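Long-range contacts in beta-ketoacyl-[acyl-carrier-protein] synthase FabY (Pseudomonas aeruginosa, PDB 4CW4), which condenses acetyl-CoA with malonyl-ACP to form acetoacetyl-ACP, the primer that starts fatty acid biosynthesis: residues A[90-95]-A[173-178]; A[96-101]-A[315-320]; A[6-11]-A[372-377]; A[388-393]-A[548-553]; A[135-140]-A[149-154]. One frame throughout, in Å; residues are numbered along the deposited sequence.

In the fold
Contacts 3 and 4 lie in the buried strands on one side of the chain's centre, with centres about 12 Å apart. They meet through strands 10-19 and 387-394, neighbours in a sheet, and both reach the second subunit. Strand bonding dominates there, with charged groups added at the helix start of contact 3. Contacts 1 and 2 lie across the chain's centre and share the continuous run 90-101. Contact 1 is a buried polar cluster, whereas contact 2, nearer the surface, is mostly apolar and bridged by one water. Contact 5 stands apart, about 53 Å from the chain's centre, in a partly buried hairpin whose exposed end is lined with polar groups and water.

Contact 1: residues A[90-95]-A[173-178]; sequences LVRRIE and LPTGFE
R92 takes the crowded first torsion, with CG between the backbone N and the carbonyl carbon (chi1 56°), and then runs extended from CG to NE toward 173-178. E95, whose CG sits beside its own backbone N (chi1 -65°), sends its carboxylate out to the same place. T175 turns OG1 anti to its carbonyl carbon, so that the hydroxyl arrives between the two charged groups. NH2 of R92 is shared between two acceptors: L173 O at 2.9 Å, in the guanidinium plane although above the plane of the carbonyl, and T175 OG1 at 3.0 Å, tilted from the guanidinium plane and reached by a more bent bond. The T175 hydroxyl donates in turn to OE1 of E95, 2.6 Å from OG1, on the syn lone pair. R92 and E95 also pair directly within their own segment, NE to OE2 at 2.9 Å, a salt bridge that meets the carboxylate from above its plane. Just after the accepting carbonyl of L173, a type II beta turn runs from P174 to F177 and presents T175, with G176 at the positive-phi position. It follows soon after strand 169-171, the antiparallel partner of strand 91-93. The remaining guanidinium nitrogen, NH1 of R92, donates to L90 O at 2.8 Å, in plane and on a carbonyl lone pair, and also to Q172 O. Q172 further uses its side-chain amide on the backbone of R93 and E95.

Contact 2: residues A[96-101]-A[315-320]; sequences PQYLDP and APILPE
The Y98 ring is the one aromatic group here, and I317 lies against it: CD1 of I317 rests over one face, and CB of I317 approaches CD1 of Y98 to 4.0 Å. CG2 of the same isoleucine, anti to its backbone N, touches both CB and CD1 of Y98, so the branched side chain follows the ring from its root out to CE1. At the far rim the Y98 hydroxyl bonds to E365, whose carboxylate also takes the backbone N of L173. L99 makes the second apolar touch. Its CG holds the crowded position between the backbone N and the carbonyl carbon (chi1 53°), and chi2 of 99° is off the usual staggered values. CD2 of L99 thereby reaches P319 CD at 3.8 Å and I317 CG2 at 4.3 Å, the leucine and the proline ring sliding past each other in opposite directions. The backbones approach through a single water, which donates to Y98 O at 2.7 Å and to I317 O at 2.9 Å. E320 bonds to Q243 and packs on M242 of the second subunit. I317 is the centre of an inverse gamma turn, about 10 Å by side chain from H477, a predicted active-site residue. L318 then takes the N-cap position and P319 opens helix 319-327, so this contact lays the 96-101 loop against the lead-in to a helix of the ketosynthase fold.

Contact 3: residues A[6-11]-A[372-377]; sequences MSRLPV and LMDDEL
V11, R8 and D375 have the largest shares of the buried surface, together about half. V11 and M373 form an antiparallel hydrogen-bonded pair: V11 N reaches M373 O at 2.9 Å, almost straight (176°), and M373 N returns to V11 O at 2.9 Å. CG2 of V11, in the crowded first-torsion position, leans on M373 O. R8 lies extended alongside D374, with its CD 3.5 Å from D374 CB. Its guanidinium passes over D374 in a long salt bridge, NE to OD1 at 3.9 Å, that no N-H points along; the stronger partner of D374 is R306. A water links R8 NH2 to E376 OE1. D375, its CG in the crowded position (chi1 60°), accepts L9 N on OD1 at 2.9 Å from above the carboxylate plane, while OD2 takes R562 and H563. D374 N-caps helix 375-381, its OD1 receiving L377 N. Strand 10-19 runs beside strand 366-374, with helix 288-301 packed on P10, L372 and D374, and helix 552-563 on L9 and D375.

Contact 4: residues A[388-393]-A[548-553]; sequences AVTDVF and VVLSPR
A388 O is gripped twice from strand 543-550: L550 N donates to it at 2.8 Å in the carbonyl plane (169° at the hydrogen), and V549 CA makes a C-H contact at 3.3 Å. A388 N completes the antiparallel pair by donating to L550 O at 2.9 Å. V548 O also has two partners, the longer bond from T390 N at 3.3 Å and a CA-H contact from V389. V548 N donates to D391 O, 2.9 Å away and nearly along the C=O axis. T390 N and D391 O both bond to V548, and the turned-in psi of T390 (-26°) is consistent with a classic beta bulge. T390 sets OG1 against V548 CG1 at 3.4 Å and CG2 against L550 CD1 at 3.6 Å, the latter pair at about a right angle. R633 of the second subunit takes the D391 carboxylate and T390 O. Backbone bonds thus fix the register, apolar side chains fill in, and the carboxylate of D391 turns to the second subunit.

Contact 5: residues A[135-140]-A[149-154]; sequences ANWSIA and VSIHER
Strands 138-141 and 147-151 form a beta hairpin, and its core is a backbone pair: S138 N donates to S150 O at 2.8 Å, nearly straight and in the carbonyl plane, and S150 N returns to S138 O at 3.0 Å from above the plane of the S138 carbonyl. On one side of the hairpin W137 lies beside I151, which sets CG1 over the face of the indole's five-membered ring, 3.7 Å from its centroid, in a CH-pi contact. V149 CG1 comes to W137 CE3 at 3.7 Å, and its CG2 meets I139 CD1. Past the strand, H152 and E153 lie against N136. OD1 of N136, its CG anti to the backbone N, is gripped by water at 2.7 Å that accepts from H152 N, and by a second water, whose bond on to H152 O is weak. The H152 ring stands edge-on to N136 O, CD2 being 3.1 Å from that carbonyl. Further out, strand 120-124 flanks 147-151 and makes 138-141 an edge of this three-stranded sheet; its F122 backs both V149 and I151. P130, C155 and F157 pack on the tryptophan, and S150 turns its hydroxyl to T121. Back at the imidazole, NE2 of H152 meets S138 OG in a very short hydrogen bond of 2.5 Å, in which either atom could be the donor.

Contact 1: residues A[90-95]-A[173-178]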
# COMPACT_ATOMS: atom_id res chain seq x y z
N LEU A 90 4.57 16.59 -22.19
CA LEU A 90 5.28 17.12 -21.02
C LEU A 90 4.34 17.88 -20.09
O LEU A 90 3.12 17.89 -20.28
CB LEU A 90 6.51 17.94 -21.42
CG LEU A 90 7.54 17.21 -22.31
CD1 LEU A 90 8.78 18.06 -22.43
CD2 LEU A 90 7.89 15.81 -21.78
N VAL A 91 4.91 18.48 -19.05
CA VAL A 91 4.14 19.33 -18.13
C VAL A 91 3.50 20.48 -18.92
O VAL A 91 4.16 21.13 -19.74
CB VAL A 91 5.04 19.90 -17.01
CG1 VAL A 91 4.30 20.96 -16.20
CG2 VAL A 91 5.54 18.78 -16.14
N ARG A 92 2.22 20.74 -18.68
CA ARG A 92 1.49 21.81 -19.37
C ARG A 92 0.17 22.08 -18.66
O ARG A 92 -0.16 21.37 -17.70
CB ARG A 92 1.23 21.41 -20.83
CG ARG A 92 0.49 20.10 -21.03
CD ARG A 92 0.71 19.55 -22.44
NE ARG A 92 -0.22 18.47 -22.77
CZ ARG A 92 -0.06 17.19 -22.43
NH1 ARG A 92 1.03 16.78 -21.78
NH2 ARG A 92 -1.00 16.32 -22.76
N ARG A 93 -0.59 23.06 -19.13
CA ARG A 93 -1.88 23.38 -18.53
C ARG A 93 -2.78 22.15 -18.61
O ARG A 93 -2.75 21.40 -19.59
CB ARG A 93 -2.54 24.59 -19.23
CG ARG A 93 -3.66 25.26 -18.43
CD ARG A 93 -4.13 26.56 -19.08
NE ARG A 93 -4.84 27.44 -18.13
CZ ARG A 93 -6.12 27.30 -17.79
NH1 ARG A 93 -6.87 26.33 -18.33
NH2 ARG A 93 -6.67 28.14 -16.93
N ILE A 94 -3.58 21.95 -17.57
CA ILE A 94 -4.48 20.81 -17.49
C ILE A 94 -5.57 20.90 -18.55
O ILE A 94 -6.26 21.91 -18.65
CB ILE A 94 -5.13 20.72 -16.10
CG1 ILE A 94 -4.05 20.47 -15.03
CG2 ILE A 94 -6.19 19.60 -16.07
CD1 ILE A 94 -4.56 20.63 -13.61
N GLU A 95 -5.72 19.82 -19.30
CA GLU A 95 -6.60 19.79 -20.48
C GLU A 95 -7.97 19.21 -20.14
O GLU A 95 -8.14 18.53 -19.13
CB GLU A 95 -5.90 19.04 -21.62
CG GLU A 95 -4.65 19.80 -22.08
CD GLU A 95 -3.84 19.10 -23.14
OE1 GLU A 95 -4.28 18.05 -23.65
OE2 GLU A 95 -2.76 19.63 -23.47
N LEU A 173 -0.40 12.47 -19.99
CA LEU A 173 -0.10 11.69 -21.18
C LEU A 173 -0.30 12.51 -22.45
O LEU A 173 -1.12 13.44 -22.46
CB LEU A 173 -0.97 10.43 -21.26
CG LEU A 173 -0.79 9.38 -20.15
CD1 LEU A 173 -1.51 8.07 -20.47
CD2 LEU A 173 0.67 9.12 -19.88
N PRO A 174 0.45 12.19 -23.52
CA PRO A 174 0.30 12.96 -24.75
C PRO A 174 -1.16 13.11 -25.21
O PRO A 174 -1.92 12.13 -25.25
CB PRO A 174 1.12 12.16 -25.77
CG PRO A 174 2.18 11.48 -24.92
CD PRO A 174 1.44 11.11 -23.67
N THR A 175 -1.53 14.33 -25.57
CA THR A 175 -2.93 14.62 -25.89
C THR A 175 -3.37 13.75 -27.06
O THR A 175 -2.73 13.76 -28.13
CB THR A 175 -3.12 16.07 -26.25
OG1 THR A 175 -2.58 16.89 -25.21
CG2 THR A 175 -4.60 16.40 -26.47
N GLY A 176 -4.46 13.03 -26.86
CA GLY A 176 -5.00 12.16 -27.89
C GLY A 176 -4.76 10.69 -27.65
O GLY A 176 -5.48 9.85 -28.19
N PHE A 177 -3.77 10.37 -26.83
CA PHE A 177 -3.49 9.00 -26.46
C PHE A 177 -4.41 8.60 -25.31
O PHE A 177 -4.43 9.26 -24.27
CB PHE A 177 -2.03 8.86 -26.03
CG PHE A 177 -1.63 7.45 -25.70
CD1 PHE A 177 -1.65 6.45 -26.66
CD2 PHE A 177 -1.25 7.12 -24.42
CE1 PHE A 177 -1.26 5.15 -26.35
CE2 PHE A 177 -0.88 5.83 -24.09
CZ PHE A 177 -0.88 4.85 -25.05
N GLU A 178 -5.17 7.54 -25.51
CA GLU A 178 -6.18 7.11 -24.53
C GLU A 178 -6.03 5.63 -24.21
O GLU A 178 -6.50 4.79 -24.97
CB GLU A 178 -7.59 7.38 -25.05
CG GLU A 178 -7.92 8.86 -25.25
CD GLU A 178 -8.38 9.55 -23.98
OE1 GLU A 178 -8.24 8.97 -22.88
OE2 GLU A 178 -8.90 10.69 -24.10

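Contact 2: residues A[96-101]-A[315-320]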
# COMPACT_ATOMS: atom_id res chain seq x y z
N PRO A 96 -8.97 19.50 -20.99
CA PRO A 96 -10.35 19.18 -20.63
C PRO A 96 -10.68 17.72 -20.43
O PRO A 96 -11.67 17.40 -19.77
CB PRO A 96 -11.18 19.71 -21.81
CG PRO A 96 -10.27 20.56 -22.61
CD PRO A 96 -8.87 20.26 -22.25
N GLN A 97 -9.88 16.83 -21.00
CA GLN A 97 -10.11 15.41 -20.84
C GLN A 97 -9.91 14.95 -19.39
O GLN A 97 -10.31 13.84 -19.03
CB GLN A 97 -9.25 14.59 -21.82
CG GLN A 97 -7.73 14.71 -21.66
CD GLN A 97 -7.12 15.82 -22.49
OE1 GLN A 97 -7.79 16.78 -22.86
NE2 GLN A 97 -5.82 15.69 -22.78
N TYR A 98 -9.29 15.79 -18.56
CA TYR A 98 -9.18 15.57 -17.11
C TYR A 98 -10.22 16.34 -16.33
O TYR A 98 -11.01 15.77 -15.58
CB TYR A 98 -7.78 15.95 -16.60
CG TYR A 98 -6.71 15.19 -17.32
CD1 TYR A 98 -6.35 13.91 -16.92
CD2 TYR A 98 -6.10 15.71 -18.43
CE1 TYR A 98 -5.40 13.19 -17.61
CE2 TYR A 98 -5.14 15.01 -19.12
CZ TYR A 98 -4.80 13.75 -18.71
OH TYR A 98 -3.85 13.09 -19.44
N LEU A 99 -10.17 17.66 -16.47
CA LEU A 99 -11.02 18.58 -15.72
C LEU A 99 -10.79 19.99 -16.24
O LEU A 99 -9.82 20.24 -16.98
CB LEU A 99 -10.68 18.54 -14.22
CG LEU A 99 -9.21 18.76 -13.87
CD1 LEU A 99 -8.97 20.20 -13.45
CD2 LEU A 99 -8.72 17.79 -12.80
N ASP A 100 -11.68 20.91 -15.87
CA ASP A 100 -11.48 22.30 -16.19
C ASP A 100 -10.96 22.97 -14.93
O ASP A 100 -11.71 23.14 -13.97
CB ASP A 100 -12.81 22.92 -16.63
CG ASP A 100 -12.68 24.38 -17.04
OD1 ASP A 100 -11.69 25.05 -16.69
OD2 ASP A 100 -13.62 24.86 -17.71
N PRO A 101 -9.70 23.43 -14.94
CA PRO A 101 -9.17 23.95 -13.68
C PRO A 101 -9.74 25.31 -13.30
O PRO A 101 -9.40 25.81 -12.25
CB PRO A 101 -7.66 24.01 -13.95
CG PRO A 101 -7.60 24.26 -15.43
CD PRO A 101 -8.68 23.41 -16.01
N ALA A 315 -2.57 7.70 -11.41
CA ALA A 315 -3.35 8.60 -12.23
C ALA A 315 -4.10 9.55 -11.29
O ALA A 315 -5.28 9.38 -11.00
CB ALA A 315 -4.34 7.81 -13.12
N PRO A 316 -3.39 10.55 -10.76
CA PRO A 316 -3.91 11.41 -9.71
C PRO A 316 -4.41 12.77 -10.19
O PRO A 316 -4.63 13.63 -9.34
CB PRO A 316 -2.69 11.60 -8.84
CG PRO A 316 -1.58 11.75 -9.88
CD PRO A 316 -1.96 10.83 -11.02
N ILE A 317 -4.59 12.96 -11.49
CA ILE A 317 -5.02 14.26 -12.00
C ILE A 317 -6.54 14.35 -11.84
O ILE A 317 -7.30 14.11 -12.78
CB ILE A 317 -4.56 14.53 -13.43
CG1 ILE A 317 -3.04 14.29 -13.57
CG2 ILE A 317 -4.91 15.95 -13.81
CD1 ILE A 317 -2.54 14.33 -15.00
N LEU A 318 -6.95 14.70 -10.62
CA LEU A 318 -8.34 14.73 -10.18
C LEU A 318 -8.47 15.94 -9.28
O LEU A 318 -7.51 16.26 -8.58
CB LEU A 318 -8.69 13.46 -9.39
CG LEU A 318 -8.56 12.12 -10.13
CD1 LEU A 318 -8.61 10.93 -9.17
CD2 LEU A 318 -9.64 12.02 -11.18
N PRO A 319 -9.64 16.60 -9.28
CA PRO A 319 -9.75 17.83 -8.47
C PRO A 319 -9.42 17.62 -6.99
O PRO A 319 -8.81 18.48 -6.38
CB PRO A 319 -11.22 18.22 -8.63
CG PRO A 319 -11.65 17.60 -9.92
CD PRO A 319 -10.85 16.34 -10.07
N GLU A 320 -9.82 16.49 -6.42
CA GLU A 320 -9.62 16.26 -4.99
C GLU A 320 -8.14 16.11 -4.65
O GLU A 320 -7.67 16.63 -3.62
CB GLU A 320 -10.39 15.01 -4.56
CG GLU A 320 -11.92 15.10 -4.69
CD GLU A 320 -12.43 14.83 -6.10
OE1 GLU A 320 -11.62 14.53 -7.03
OE2 GLU A 320 -13.67 14.92 -6.28
O HOH W 1 -10.09 14.44 -13.45

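Contact 3: residues A[6-11]-A[372-377]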
# COMPACT_ATOMS: atom_id res chain seq x y z
N MET A 6 27.71 -15.30 -2.24
CA MET A 6 27.64 -15.05 -3.68
C MET A 6 26.20 -15.19 -4.18
O MET A 6 25.50 -16.11 -3.77
CB MET A 6 28.56 -16.03 -4.37
CG MET A 6 28.31 -16.22 -5.83
SD MET A 6 29.59 -17.23 -6.56
CE MET A 6 29.02 -18.87 -6.09
N SER A 7 25.77 -14.30 -5.08
CA SER A 7 24.35 -14.17 -5.42
C SER A 7 24.05 -13.83 -6.89
O SER A 7 24.88 -13.27 -7.61
CB SER A 7 23.69 -13.10 -4.54
OG SER A 7 23.69 -13.50 -3.18
N ARG A 8 22.84 -14.16 -7.30
CA ARG A 8 22.32 -13.75 -8.59
C ARG A 8 22.26 -12.24 -8.69
O ARG A 8 21.87 -11.56 -7.74
CB ARG A 8 20.92 -14.34 -8.79
CG ARG A 8 20.97 -15.83 -9.10
CD ARG A 8 19.60 -16.47 -9.12
NE ARG A 8 19.66 -17.91 -9.37
CZ ARG A 8 18.66 -18.75 -9.14
NH1 ARG A 8 17.53 -18.32 -8.59
NH2 ARG A 8 18.79 -20.03 -9.44
N LEU A 9 22.63 -11.73 -9.86
CA LEU A 9 22.61 -10.29 -10.17
C LEU A 9 21.31 -9.93 -10.89
O LEU A 9 20.99 -10.53 -11.89
CB LEU A 9 23.77 -9.92 -11.10
CG LEU A 9 23.87 -8.45 -11.54
CD1 LEU A 9 24.23 -7.55 -10.38
CD2 LEU A 9 24.89 -8.27 -12.67
N PRO A 10 20.56 -8.94 -10.37
CA PRO A 10 19.35 -8.52 -11.09
C PRO A 10 19.67 -7.69 -12.33
O PRO A 10 20.26 -6.59 -12.23
CB PRO A 10 18.61 -7.66 -10.05
CG PRO A 10 19.17 -8.08 -8.72
CD PRO A 10 20.61 -8.32 -9.03
N VAL A 11 19.30 -8.19 -13.50
CA VAL A 11 19.52 -7.44 -14.73
C VAL A 11 18.18 -7.01 -15.32
O VAL A 11 17.18 -7.73 -15.21
CB VAL A 11 20.37 -8.22 -15.76
CG1 VAL A 11 21.75 -8.48 -15.19
CG2 VAL A 11 19.74 -9.51 -16.18
N LEU A 372 12.93 -7.59 -14.60
CA LEU A 372 14.21 -8.06 -14.09
C LEU A 372 14.30 -9.57 -14.24
O LEU A 372 13.31 -10.29 -14.07
CB LEU A 372 14.37 -7.73 -12.60
CG LEU A 372 14.12 -6.28 -12.19
CD1 LEU A 372 14.30 -6.11 -10.69
CD2 LEU A 372 15.06 -5.34 -12.97
N MET A 373 15.51 -10.04 -14.51
CA MET A 373 15.81 -11.46 -14.41
C MET A 373 17.11 -11.64 -13.67
O MET A 373 17.94 -10.75 -13.69
CB MET A 373 15.97 -12.10 -15.78
CG MET A 373 14.72 -12.21 -16.59
SD MET A 373 15.03 -13.01 -18.17
CE MET A 373 13.33 -13.06 -18.78
N ASP A 374 17.29 -12.78 -13.03
CA ASP A 374 18.63 -13.13 -12.58
C ASP A 374 19.56 -13.32 -13.78
O ASP A 374 19.13 -13.64 -14.89
CB ASP A 374 18.63 -14.36 -11.68
CG ASP A 374 18.30 -15.64 -12.41
OD1 ASP A 374 19.23 -16.30 -12.95
OD2 ASP A 374 17.11 -15.99 -12.42
N ASP A 375 20.84 -13.14 -13.54
CA ASP A 375 21.83 -13.18 -14.60
C ASP A 375 21.91 -14.52 -15.31
O ASP A 375 22.16 -14.57 -16.51
CB ASP A 375 23.22 -12.79 -14.08
CG ASP A 375 23.73 -13.69 -12.97
OD1 ASP A 375 23.10 -13.75 -11.90
OD2 ASP A 375 24.83 -14.27 -13.12
N GLU A 376 21.73 -15.60 -14.58
CA GLU A 376 21.84 -16.92 -15.18
C GLU A 376 20.69 -17.17 -16.16
O GLU A 376 20.90 -17.67 -17.27
CB GLU A 376 21.87 -17.97 -14.08
CG GLU A 376 22.11 -19.38 -14.54
CD GLU A 376 22.31 -20.31 -13.37
OE1 GLU A 376 21.31 -20.70 -12.73
OE2 GLU A 376 23.48 -20.64 -13.08
N LEU A 377 19.47 -16.83 -15.75
CA LEU A 377 18.32 -16.99 -16.63
C LEU A 377 18.45 -16.06 -17.86
O LEU A 377 18.13 -16.46 -18.98
CB LEU A 377 17.02 -16.69 -15.87
CG LEU A 377 15.75 -16.86 -16.70
CD1 LEU A 377 15.55 -18.31 -17.13
CD2 LEU A 377 14.54 -16.32 -15.95
O HOH W 2 21.06 -21.70 -10.36

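Contact 4: residues A[388-393]-A[548-553]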
# COMPACT_ATOMS: atom_id res chain seq x y z
N ALA A 388 21.71 -3.02 -14.76
CA ALA A 388 21.56 -3.93 -13.62
C ALA A 388 21.27 -3.11 -12.37
O ALA A 388 21.67 -1.95 -12.28
CB ALA A 388 22.82 -4.75 -13.41
N VAL A 389 20.54 -3.67 -11.43
CA VAL A 389 20.23 -2.97 -10.21
C VAL A 389 20.78 -3.78 -9.03
O VAL A 389 20.43 -4.94 -8.87
CB VAL A 389 18.73 -2.74 -10.06
CG1 VAL A 389 18.49 -2.04 -8.77
CG2 VAL A 389 18.21 -1.87 -11.19
N THR A 390 21.64 -3.15 -8.24
CA THR A 390 22.39 -3.86 -7.21
C THR A 390 21.91 -3.60 -5.79
O THR A 390 22.11 -4.44 -4.92
CB THR A 390 23.89 -3.55 -7.30
OG1 THR A 390 24.08 -2.15 -7.41
CG2 THR A 390 24.52 -4.22 -8.52
N ASP A 391 21.29 -2.47 -5.55
CA ASP A 391 20.85 -2.14 -4.20
C ASP A 391 19.84 -1.02 -4.24
O ASP A 391 19.90 -0.13 -5.11
CB ASP A 391 22.01 -1.65 -3.33
CG ASP A 391 22.74 -2.77 -2.59
OD1 ASP A 391 22.11 -3.57 -1.84
OD2 ASP A 391 23.97 -2.85 -2.77
N VAL A 392 18.96 -1.06 -3.25
CA VAL A 392 18.16 0.08 -2.85
C VAL A 392 18.24 0.18 -1.35
O VAL A 392 18.04 -0.80 -0.64
CB VAL A 392 16.67 -0.08 -3.26
CG1 VAL A 392 15.79 1.02 -2.63
CG2 VAL A 392 16.53 -0.07 -4.79
N PHE A 393 18.54 1.38 -0.87
CA PHE A 393 18.57 1.66 0.56
C PHE A 393 17.45 2.60 0.94
O PHE A 393 17.18 3.59 0.26
CB PHE A 393 19.93 2.21 0.95
CG PHE A 393 21.04 1.22 0.71
CD1 PHE A 393 21.17 0.09 1.50
CD2 PHE A 393 21.93 1.40 -0.33
CE1 PHE A 393 22.17 -0.84 1.24
CE2 PHE A 393 22.93 0.49 -0.58
CZ PHE A 393 23.06 -0.62 0.21
N VAL A 548 20.81 2.03 -6.86
CA VAL A 548 22.04 1.95 -7.66
C VAL A 548 21.76 1.18 -8.94
O VAL A 548 21.33 0.02 -8.90
CB VAL A 548 23.17 1.26 -6.86
CG1 VAL A 548 24.45 1.23 -7.69
CG2 VAL A 548 23.41 1.97 -5.55
N VAL A 549 22.02 1.82 -10.07
CA VAL A 549 21.83 1.21 -11.38
C VAL A 549 23.15 1.22 -12.13
O VAL A 549 23.81 2.26 -12.21
CB VAL A 549 20.77 1.98 -12.22
CG1 VAL A 549 20.38 1.17 -13.46
CG2 VAL A 549 19.56 2.36 -11.39
N LEU A 550 23.54 0.07 -12.65
CA LEU A 550 24.76 -0.10 -13.43
C LEU A 550 24.42 -0.15 -14.91
O LEU A 550 23.37 -0.66 -15.30
CB LEU A 550 25.47 -1.40 -13.05
CG LEU A 550 25.69 -1.66 -11.56
CD1 LEU A 550 26.42 -3.00 -11.37
CD2 LEU A 550 26.47 -0.51 -10.93
N SER A 551 25.32 0.38 -15.75
CA SER A 551 25.11 0.38 -17.18
C SER A 551 25.17 -1.02 -17.78
O SER A 551 25.73 -1.94 -17.17
CB SER A 551 26.22 1.21 -17.87
OG SER A 551 27.45 0.53 -17.73
N PRO A 552 24.67 -1.16 -19.02
CA PRO A 552 24.89 -2.42 -19.73
C PRO A 552 26.37 -2.82 -19.83
O PRO A 552 26.67 -4.01 -19.70
CB PRO A 552 24.30 -2.14 -21.11
CG PRO A 552 23.21 -1.17 -20.84
CD PRO A 552 23.74 -0.28 -19.75
N ARG A 553 27.27 -1.87 -20.06
CA ARG A 553 28.68 -2.23 -20.18
C ARG A 553 29.19 -2.88 -18.91
O ARG A 553 29.89 -3.90 -18.98
CB ARG A 553 29.56 -1.01 -20.49
CG ARG A 553 31.01 -1.41 -20.77
CD ARG A 553 31.88 -0.21 -21.11
NE ARG A 553 32.35 0.46 -19.90
CZ ARG A 553 33.29 -0.02 -19.10
NH1 ARG A 553 33.89 -1.18 -19.38
NH2 ARG A 553 33.64 0.66 -18.02

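Contact 5: residues A[135-140]-A[149-154]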
# COMPACT_ATOMS: atom_id res chain seq x y z
N ALA A 135 -39.48 17.33 10.20
CA ALA A 135 -40.72 17.45 10.94
C ALA A 135 -41.44 18.77 10.70
O ALA A 135 -42.66 18.85 10.83
CB ALA A 135 -40.46 17.25 12.43
N ASN A 136 -40.69 19.81 10.31
CA ASN A 136 -41.24 21.14 10.20
C ASN A 136 -41.84 21.38 8.82
O ASN A 136 -42.62 22.31 8.67
CB ASN A 136 -40.14 22.17 10.52
CG ASN A 136 -40.69 23.51 10.96
OD1 ASN A 136 -40.71 24.48 10.18
ND2 ASN A 136 -41.12 23.59 12.21
N TRP A 137 -41.49 20.54 7.83
CA TRP A 137 -42.03 20.68 6.47
C TRP A 137 -43.52 20.29 6.40
O TRP A 137 -43.96 19.34 7.04
CB TRP A 137 -41.26 19.81 5.46
CG TRP A 137 -39.83 20.22 5.20
CD1 TRP A 137 -39.08 21.10 5.92
CD2 TRP A 137 -38.99 19.77 4.12
NE1 TRP A 137 -37.82 21.21 5.37
CE2 TRP A 137 -37.74 20.40 4.27
CE3 TRP A 137 -39.18 18.88 3.06
CZ2 TRP A 137 -36.69 20.18 3.38
CZ3 TRP A 137 -38.13 18.67 2.18
CH2 TRP A 137 -36.90 19.32 2.35
N SER A 138 -44.26 21.05 5.61
CA SER A 138 -45.65 20.74 5.27
C SER A 138 -45.69 19.90 4.02
O SER A 138 -44.95 20.18 3.08
CB SER A 138 -46.41 22.04 4.93
OG SER A 138 -46.49 22.92 6.01
N ILE A 139 -46.58 18.91 3.98
CA ILE A 139 -46.81 18.10 2.79
C ILE A 139 -48.29 17.96 2.56
O ILE A 139 -49.05 17.71 3.51
CB ILE A 139 -46.30 16.66 2.96
CG1 ILE A 139 -44.97 16.64 3.69
CG2 ILE A 139 -46.20 15.96 1.61
CD1 ILE A 139 -43.81 17.19 2.88
N ALA A 140 -48.72 18.12 1.31
CA ALA A 140 -50.11 17.90 0.95
C ALA A 140 -50.18 17.16 -0.37
O ALA A 140 -49.24 17.23 -1.17
CB ALA A 140 -50.84 19.21 0.86
N VAL A 149 -45.01 20.70 -1.17
CA VAL A 149 -44.19 20.86 0.02
C VAL A 149 -44.02 22.33 0.35
O VAL A 149 -43.80 23.15 -0.53
CB VAL A 149 -42.79 20.28 -0.23
CG1 VAL A 149 -41.95 20.36 1.03
CG2 VAL A 149 -42.92 18.84 -0.70
N SER A 150 -44.12 22.67 1.63
CA SER A 150 -43.78 24.01 2.10
C SER A 150 -42.87 23.94 3.30
O SER A 150 -43.00 23.06 4.14
CB SER A 150 -45.02 24.83 2.45
OG SER A 150 -45.80 25.02 1.30
N ILE A 151 -41.94 24.87 3.34
CA ILE A 151 -40.90 24.92 4.35
C ILE A 151 -41.12 26.18 5.19
O ILE A 151 -41.41 27.25 4.64
CB ILE A 151 -39.51 24.94 3.68
CG1 ILE A 151 -39.25 23.60 2.98
CG2 ILE A 151 -38.43 25.24 4.71
CD1 ILE A 151 -37.98 23.56 2.14
N HIS A 152 -40.98 26.04 6.50
CA HIS A 152 -41.31 27.12 7.43
C HIS A 152 -40.14 27.57 8.30
O HIS A 152 -40.23 28.58 9.00
CB HIS A 152 -42.44 26.67 8.34
CG HIS A 152 -43.59 26.09 7.59
ND1 HIS A 152 -44.49 26.89 6.91
CD2 HIS A 152 -43.94 24.82 7.33
CE1 HIS A 152 -45.37 26.12 6.30
NE2 HIS A 152 -45.06 24.86 6.54
N GLU A 153 -39.05 26.81 8.22
CA GLU A 153 -37.88 26.96 9.08
C GLU A 153 -36.67 27.01 8.15
O GLU A 153 -36.71 26.46 7.06
CB GLU A 153 -37.75 25.71 9.94
CG GLU A 153 -37.59 25.92 11.42
CD GLU A 153 -37.08 24.66 12.11
OE1 GLU A 153 -37.65 23.58 11.87
OE2 GLU A 153 -36.11 24.74 12.88
N ARG A 154 -35.59 27.67 8.59
CA ARG A 154 -34.34 27.62 7.84
C ARG A 154 -33.89 26.18 7.69
O ARG A 154 -33.95 25.39 8.63
CB ARG A 154 -33.22 28.40 8.55
CG ARG A 154 -31.93 28.47 7.74
CD ARG A 154 -30.77 29.04 8.53
NE ARG A 154 -31.02 30.38 9.05
CZ ARG A 154 -30.19 31.05 9.84
NH1 ARG A 154 -29.03 30.50 10.22
NH2 ARG A 154 -30.50 32.27 10.27
O HOH W 3 -40.05 24.04 7.63
O HOH W 4 -40.78 27.05 11.91
O HOH W 5 -37.13 23.85 7.42